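Succinate-semialdehyde dehydrogenase (Streptococcus pyogenes MGAS1882, PDB 4OGD) oxidises succinic semialdehyde to succinate with NADP+ as the cofactor, as a member of the aldehyde dehydrogenase family. Local coordinates at the interface of chains A and B. Residues are numbered along the deposited sequence; one frame, centred on the assembly and turned at random. Chains: chain A/B, Succinate-semialdehyde dehydrogenase.

The interface of chains A and B. Residues chain A 110, 112, 115, 453; chain B 419, 421, 423-424.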
loop_
_atom_site.group_PDB
_atom_site.type_symbol
_atom_site.label_atom_id
_atom_site.label_comp_id
_atom_site.label_asym_id
_atom_site.label_seq_id
_atom_site.Cartn_x
_atom_site.Cartn_y
_atom_site.Cartn_z
ATOM N N THR A 110 0.311 1.515 25.853
ATOM C CA THR A 110 -0.946 2.172 26.168
ATOM C C THR A 110 -1.239 2.015 27.658
ATOM O O THR A 110 -1.005 0.949 28.228
ATOM C CB THR A 110 -2.111 1.611 25.304
ATOM O OG1 THR A 110 -3.327 2.295 25.618
ATOM C CG2 THR A 110 -2.294 0.106 25.528
ATOM N N SER A 112 -4.255 2.413 28.734
ATOM C CA SER A 112 -5.688 2.158 28.721
ATOM C C SER A 112 -6.023 0.671 28.822
ATOM O O SER A 112 -7.184 0.311 29.001
ATOM C CB SER A 112 -6.290 2.697 27.433
ATOM O OG SER A 112 -5.960 1.822 26.368
ATOM N N ALA A 115 -2.383 -4.181 24.879
ATOM C CA ALA A 115 -2.501 -4.123 23.423
ATOM C C ALA A 115 -1.264 -4.678 22.730
ATOM O O ALA A 115 -0.137 -4.468 23.185
ATOM C CB ALA A 115 -2.749 -2.685 22.966
ATOM N N TYR A 453 -6.803 -6.098 21.523
ATOM C CA TYR A 453 -6.894 -5.068 22.553
ATOM C C TYR A 453 -7.781 -5.496 23.713
ATOM O O TYR A 453 -8.907 -5.941 23.503
ATOM C CB TYR A 453 -7.433 -3.766 21.960
ATOM C CG TYR A 453 -7.595 -2.666 22.983
ATOM C CD1 TYR A 453 -6.488 -2.096 23.589
ATOM C CD2 TYR A 453 -8.852 -2.200 23.343
ATOM C CE1 TYR A 453 -6.619 -1.093 24.528
ATOM C CE2 TYR A 453 -8.996 -1.192 24.288
ATOM C CZ TYR A 453 -7.875 -0.641 24.871
ATOM O OH TYR A 453 -8.009 0.361 25.813
ATOM N N THR B 419 -13.102 0.172 20.058
ATOM C CA THR B 419 -12.662 1.487 20.460
ATOM C C THR B 419 -11.551 1.914 19.520
ATOM O O THR B 419 -11.125 1.139 18.651
ATOM C CB THR B 419 -12.200 1.529 21.922
ATOM O OG1 THR B 419 -12.043 2.896 22.321
ATOM C CG2 THR B 419 -10.887 0.796 22.089
ATOM N N LEU B 421 -7.877 4.498 19.749
ATOM C CA LEU B 421 -6.979 5.371 20.492
ATOM C C LEU B 421 -5.836 5.702 19.560
ATOM O O LEU B 421 -5.547 4.929 18.645
ATOM C CB LEU B 421 -6.448 4.675 21.743
ATOM C CG LEU B 421 -7.465 4.356 22.837
ATOM C CD1 LEU B 421 -6.838 3.415 23.832
ATOM C CD2 LEU B 421 -7.893 5.633 23.515
ATOM N N GLU B 423 -2.741 5.497 19.793
ATOM C CA GLU B 423 -1.621 4.566 19.816
ATOM C C GLU B 423 -1.951 3.186 19.242
ATOM O O GLU B 423 -1.070 2.326 19.147
ATOM C CB GLU B 423 -1.086 4.420 21.248
ATOM C CG GLU B 423 -2.066 3.789 22.217
ATOM C CD GLU B 423 -2.890 4.807 22.996
ATOM O OE1 GLU B 423 -3.121 5.923 22.485
ATOM O OE2 GLU B 423 -3.301 4.489 24.134
ATOM N N LEU B 424 -3.205 2.973 18.842
ATOM C CA LEU B 424 -3.615 1.660 18.329
ATOM C C LEU B 424 -3.883 1.692 16.826
ATOM O O LEU B 424 -4.688 2.507 16.367
ATOM C CB LEU B 424 -4.901 1.203 19.027
ATOM C CG LEU B 424 -4.930 1.143 20.552
ATOM C CD1 LEU B 424 -6.315 0.708 21.031
ATOM C CD2 LEU B 424 -3.846 0.213 21.096
#
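A:Thr110 and B:Glu423 supply a polar link in this patch: the threonine hydroxyl OG1 donates to the carboxylate oxygen OE2 of B:Glu423 at 2.6 Å. OE2 receives it on its anti lone pair, the one directed away from the other oxygen, and the two side chains meet at about a right angle. A bend in the glutamate chain (chi2 -94°) turns the carboxylate toward the hydroxyl, while its CG lies against the threonine CB.

Behind this bond runs a series of hydrogen-bonded hydroxyls within chain A. A:Thr110 OG1 lies 2.8 Å from A:Ser112 OG, which in turn pairs with the phenol OH of A:Tyr453 at 2.6 Å. The serine oxygen meets the tyrosine ring at its edge, in plane. The direction of these two inner bonds is undecided, and the carboxylate's charge may polarise the series. A longer bond from the A:Ser112 amide also reaches A:Thr110 OG1.

Apolar contacts surround it. One face of the A:Tyr453 ring receives B:Leu424 CD1, 4.0 Å from the centroid and offset toward the rim, a CH-pi contact. The other leucine branch, CD2, packs on A:Ala115 CB at 3.6 Å. B:Thr419 directs its methyl CG2 at ring atom CE2 (3.5 Å), and B:Leu421 CD1 rests against A:Ser112 CB at 3.7 Å.

The patch is part of the two-fold symmetric interface between two copies of the protein in the deposited assembly, and recurs with chains exchanged. A:Ala115 and A:Tyr453 belong to strands 113-120 and 448-455, probably part of the oligomerisation element that aldehyde dehydrogenases place against the partner subunit; A:Thr110 and A:Ser112 lie in the loop preceding the former, facing the partner's loop residues 419-424.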